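Local coordinates for protein dTDP-4-dehydrorhamnose reductase (Yersinia enterocolitica, PDB 5U9C) that probably catalyses the NADPH-dependent reduction of dTDP-4-dehydro-beta-L-rhamnose to dTDP-beta-L-rhamnose, in the biosynthesis of that activated sugar, at residues N128-G131 and R132-L135; I262-I265 and Y266-I269. All blocks are in the same frame, centred on the assembly; numbering follows the deposited sequence.

Both contacts are local and show how neighbours in sequence pin each other down, one within a helix and the other at a turn. Contact 1 opens helix 129-144; contact 2 lies in the loop between strand 261-262 and helix 279-288. Their centres are about 23 Å apart, their nearest atoms about 11 Å. Contact 1 carries Tyr130 and Lys134, probably catalytic as in relatives, and the Asn128 side chain is about 5 Å from that of Arg256, which binds (R)-malate where present; none is bound to this chain. Residues 119-121 make an indirect tie: they meet contact 2 within the chain, while Asn119 and Leu121 of the second subunit pack on contact 1.

Contact 1 of 2, residues N128-G131 and R132-L135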
loop_
_atom_site.group_PDB
_atom_site.type_symbol
_atom_site.label_atom_id
_atom_site.label_comp_id
_atom_site.label_asym_id
_atom_site.label_seq_id
_atom_site.Cartn_x
_atom_site.Cartn_y
_atom_site.Cartn_z
ATOM N N ASN D 128 -2.544 -8.741 12.717
ATOM C CA ASN D 128 -1.787 -9.123 13.915
ATOM C C ASN D 128 -1.657 -10.637 14.078
ATOM O O ASN D 128 -2.272 -11.410 13.318
ATOM C CB ASN D 128 -2.427 -8.458 15.146
ATOM C CG ASN D 128 -3.947 -8.627 15.204
ATOM O OD1 ASN D 128 -4.492 -9.711 14.945
ATOM N ND2 ASN D 128 -4.636 -7.558 15.594
ATOM N N TYR D 129 -0.843 -11.072 15.043
ATOM C CA TYR D 129 -0.620 -12.506 15.231
ATOM C C TYR D 129 -1.840 -13.289 15.685
ATOM O O TYR D 129 -2.011 -14.417 15.271
ATOM C CB TYR D 129 0.641 -12.807 16.068
ATOM C CG TYR D 129 1.921 -12.577 15.268
ATOM C CD1 TYR D 129 2.272 -13.442 14.221
ATOM C CD2 TYR D 129 2.753 -11.467 15.516
ATOM C CE1 TYR D 129 3.432 -13.226 13.483
ATOM C CE2 TYR D 129 3.917 -11.249 14.778
ATOM C CZ TYR D 129 4.253 -12.128 13.770
ATOM O OH TYR D 129 5.367 -11.896 13.018
ATOM N N TYR D 130 -2.710 -12.671 16.487
ATOM C CA TYR D 130 -3.938 -13.320 16.895
ATOM C C TYR D 130 -4.749 -13.673 15.641
ATOM O O TYR D 130 -5.144 -14.831 15.445
ATOM C CB TYR D 130 -4.764 -12.426 17.828
ATOM C CG TYR D 130 -6.150 -12.980 18.057
ATOM C CD1 TYR D 130 -6.326 -14.177 18.754
ATOM C CD2 TYR D 130 -7.274 -12.342 17.546
ATOM C CE1 TYR D 130 -7.576 -14.724 18.932
ATOM C CE2 TYR D 130 -8.544 -12.874 17.750
ATOM C CZ TYR D 130 -8.681 -14.067 18.427
ATOM O OH TYR D 130 -9.917 -14.617 18.635
ATOM N N GLY D 131 -4.957 -12.676 14.787
ATOM C CA GLY D 131 -5.723 -12.876 13.544
ATOM C C GLY D 131 -5.109 -13.930 12.626
ATOM O O GLY D 131 -5.826 -14.796 12.083
ATOM N N ARG D 132 -3.780 -13.890 12.472
ATOM C CA ARG D 132 -3.085 -14.882 11.673
ATOM C C ARG D 132 -3.310 -16.300 12.226
ATOM O O ARG D 132 -3.547 -17.236 11.461
ATOM C CB ARG D 132 -1.588 -14.588 11.646
ATOM C CG ARG D 132 -1.219 -13.329 10.884
ATOM C CD ARG D 132 0.235 -12.934 11.062
ATOM N NE ARG D 132 0.468 -11.653 10.439
ATOM C CZ ARG D 132 0.887 -10.542 11.027
ATOM N NH1 ARG D 132 1.322 -10.531 12.279
ATOM N NH2 ARG D 132 1.014 -9.440 10.289
ATOM N N SER D 133 -3.223 -16.450 13.556
ATOM C CA SER D 133 -3.387 -17.764 14.185
ATOM C C SER D 133 -4.791 -18.330 14.003
ATOM O O SER D 133 -4.961 -19.528 13.770
ATOM C CB SER D 133 -2.987 -17.726 15.668
ATOM O OG SER D 133 -3.918 -17.000 16.486
ATOM N N LYS D 134 -5.799 -17.465 14.084
ATOM C CA LYS D 134 -7.183 -17.880 13.862
ATOM C C LYS D 134 -7.420 -18.268 12.399
ATOM O O LYS D 134 -8.106 -19.283 12.108
ATOM C CB LYS D 134 -8.170 -16.776 14.269
ATOM C CG LYS D 134 -8.195 -16.437 15.767
ATOM C CD LYS D 134 -8.597 -17.590 16.690
ATOM C CE LYS D 134 -10.001 -18.101 16.419
ATOM N NZ LYS D 134 -10.447 -19.117 17.399
ATOM N N LEU D 135 -6.851 -17.478 11.486
ATOM C CA LEU D 135 -7.013 -17.725 10.049
ATOM C C LEU D 135 -6.374 -19.031 9.616
ATOM O O LEU D 135 -6.953 -19.769 8.841
ATOM C CB LEU D 135 -6.419 -16.588 9.230
ATOM C CG LEU D 135 -6.494 -16.759 7.709
ATOM C CD1 LEU D 135 -7.927 -16.952 7.248
ATOM C CD2 LEU D 135 -5.863 -15.552 7.019
HETATM O O HOH W 1 -10.940 -16.988 19.143
#
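One face of the Tyr129 ring receives NH1 of Arg132, 3.4 Å above the ring plane and over its centre; one face of the Tyr130 ring takes Lys134 CG, displaced toward the rim, with a water in plane at the edge. The Arg132 guanidinium has Asn128 over one face and Tyr129 CG at its edge. The Tyr129-Arg132 meeting is a cation-pi contact, with Arg132 CZ 4.5 Å from the Tyr129 centroid. Ring and guanidinium planes are 64° apart, so the guanidinium turns an edge, NH1 foremost, to the ring face. The Arg132 chain, extended from CG to NE, carries it there past Asn128. Asp122 of the second subunit hydrogen-bonds Tyr129 OH.

Tyr130 and Lys134 match the Tyr-x-x-x-Lys signature of short-chain dehydrogenases/reductases, a pair that is catalytic in relatives. Lys134 bends at chi2 and chi3 (both -61°), folding its chain over the ring in a CH-pi contact, CG to the Tyr130 centroid 3.9 Å. The edge water accepts from Lys134 NZ (2.8 Å) and bonds Tyr130 OH (2.6 Å); NZ is also held by Leu104 O. Tyr130 O is gripped twice, by Lys134 N at 3.0 Å and by Ser133 OG at 2.7 Å. Asn128 is the N-cap: its OD1 accepts from Gly131 N at 3.0 Å, nearly in line with the C=O, while its ND2 bonds Pro255 O and its backbone O takes Arg132 N.

Contact 2 of 2, residues I262-I265 and Y266-I269; sequences IESI and YMSI
Ser264 holds its hydroxyl opposite the backbone N (chi1 -179°), beside the carbonyl carbon, which swings OG forward along the chain to the backbone of Tyr266 and Met267, the latter a selenomethionine. Ile265 takes the less common setting with CG1 between N and the carbonyl carbon (chi1 52°), which sends that branch alongside the Tyr266 side chain. Ser264 OG accepts from Tyr266 N at 3.0 Å and from Met267 N at 3.0 Å; neither bond is straight, that from Met267 N the more bent (136°). The bond to Tyr266, two residues on, defines an ST turn, and the same oxygen also lies 3.1 Å from Met267 CG. From Met267 to Ile269 the chain takes helical angles. Glu120 clasps the turn from outside, its carboxylate meeting Ser264 OG with one oxygen and Ile265 N with the other.

The side chains of Ile265 and Tyr266 leave the turn in company. CG1 of Ile265 sits over the centre of one ring face, a CH-pi contact of 3.9 Å to the Tyr266 centroid, while Ile265 CD1 reaches farther along to Tyr266 CE1 at 3.8 Å. The pair continues into a subunit interface, where Ala77 of the third subunit packs on Ile265 and Gly80 of that subunit on Tyr266. Across the turn, a water donates to Ser264 O (3.0 Å) and accepts from Ser268 N (3.1 Å).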
loop_
_atom_site.group_PDB
_atom_site.type_symbol
_atom_site.label_atom_id
_atom_site.label_comp_id
_atom_site.label_asym_id
_atom_site.label_seq_id
_atom_site.Cartn_x
_atom_site.Cartn_y
_atom_site.Cartn_z
ATOM N N ILE D 262 -17.795 -6.740 10.580
ATOM C CA ILE D 262 -18.224 -7.848 9.725
ATOM C C ILE D 262 -19.732 -7.826 9.486
ATOM O O ILE D 262 -20.505 -7.387 10.346
ATOM C CB ILE D 262 -17.833 -9.222 10.277
ATOM C CG1 ILE D 262 -18.204 -9.363 11.751
ATOM C CG2 ILE D 262 -16.335 -9.463 10.101
ATOM C CD1 ILE D 262 -18.124 -10.802 12.233
ATOM N N GLU D 263 -20.124 -8.237 8.290
ATOM C CA GLU D 263 -21.528 -8.386 7.924
ATOM C C GLU D 263 -21.660 -9.696 7.152
ATOM O O GLU D 263 -20.643 -10.294 6.734
ATOM C CB GLU D 263 -22.051 -7.178 7.142
ATOM C CG GLU D 263 -21.467 -6.985 5.775
ATOM C CD GLU D 263 -21.759 -5.595 5.233
ATOM O OE1 GLU D 263 -21.332 -4.609 5.843
ATOM O OE2 GLU D 263 -22.385 -5.489 4.176
ATOM N N SER D 264 -22.885 -10.197 7.042
ATOM C CA SER D 264 -23.114 -11.462 6.349
ATOM C C SER D 264 -23.954 -11.284 5.124
ATOM O O SER D 264 -24.932 -10.531 5.128
ATOM C CB SER D 264 -23.809 -12.471 7.258
ATOM O OG SER D 264 -24.006 -13.722 6.590
ATOM N N ILE D 265 -23.565 -11.985 4.071
ATOM C CA ILE D 265 -24.369 -12.047 2.849
ATOM C C ILE D 265 -25.088 -13.390 2.771
ATOM O O ILE D 265 -25.834 -13.622 1.837
ATOM C CB ILE D 265 -23.518 -11.888 1.588
ATOM C CG1 ILE D 265 -22.342 -12.880 1.594
ATOM C CG2 ILE D 265 -23.012 -10.461 1.523
ATOM C CD1 ILE D 265 -21.586 -12.964 0.278
ATOM N N TYR D 266 -24.849 -14.286 3.733
ATOM C CA TYR D 266 -25.465 -15.620 3.704
ATOM C C TYR D 266 -26.460 -15.943 4.827
ATOM O O TYR D 266 -27.131 -16.962 4.744
ATOM C CB TYR D 266 -24.377 -16.729 3.697
ATOM C CG TYR D 266 -23.421 -16.726 2.502
ATOM C CD1 TYR D 266 -23.881 -16.494 1.209
ATOM C CD2 TYR D 266 -22.091 -17.069 2.658
ATOM C CE1 TYR D 266 -23.024 -16.521 0.125
ATOM C CE2 TYR D 266 -21.222 -17.107 1.578
ATOM C CZ TYR D 266 -21.696 -16.832 0.313
ATOM O OH TYR D 266 -20.859 -16.856 -0.767
HETATM N N MSE D 267 -26.552 -15.111 5.858
HETATM C CA MSE D 267 -27.455 -15.410 6.976
HETATM C C MSE D 267 -28.903 -15.386 6.549
HETATM O O MSE D 267 -29.701 -16.194 7.034
HETATM C CB MSE D 267 -27.191 -14.476 8.149
HETATM C CG MSE D 267 -25.879 -14.860 8.839
HETATM SE SE MSE D 267 -26.103 -16.403 10.046
HETATM C CE MSE D 267 -27.528 -15.510 11.048
ATOM N N SER D 268 -29.251 -14.501 5.614
ATOM C CA SER D 268 -30.639 -14.400 5.142
ATOM C C SER D 268 -31.170 -15.644 4.414
ATOM O O SER D 268 -32.365 -15.847 4.363
ATOM C CB SER D 268 -30.812 -13.162 4.254
ATOM O OG SER D 268 -30.201 -13.362 2.988
ATOM N N ILE D 269 -30.301 -16.466 3.838
ATOM C CA ILE D 269 -30.795 -17.678 3.171
ATOM C C ILE D 269 -31.157 -18.796 4.163
ATOM O O ILE D 269 -31.825 -19.756 3.780
ATOM C CB ILE D 269 -29.871 -18.203 2.035
ATOM C CG1 ILE D 269 -28.477 -18.576 2.535
ATOM C CG2 ILE D 269 -29.767 -17.171 0.914
ATOM C CD1 ILE D 269 -27.556 -19.050 1.428
HETATM O O HOH W 2 -27.495 -12.066 4.820
HETATM O O HOH W 3 -28.308 -14.173 1.568
#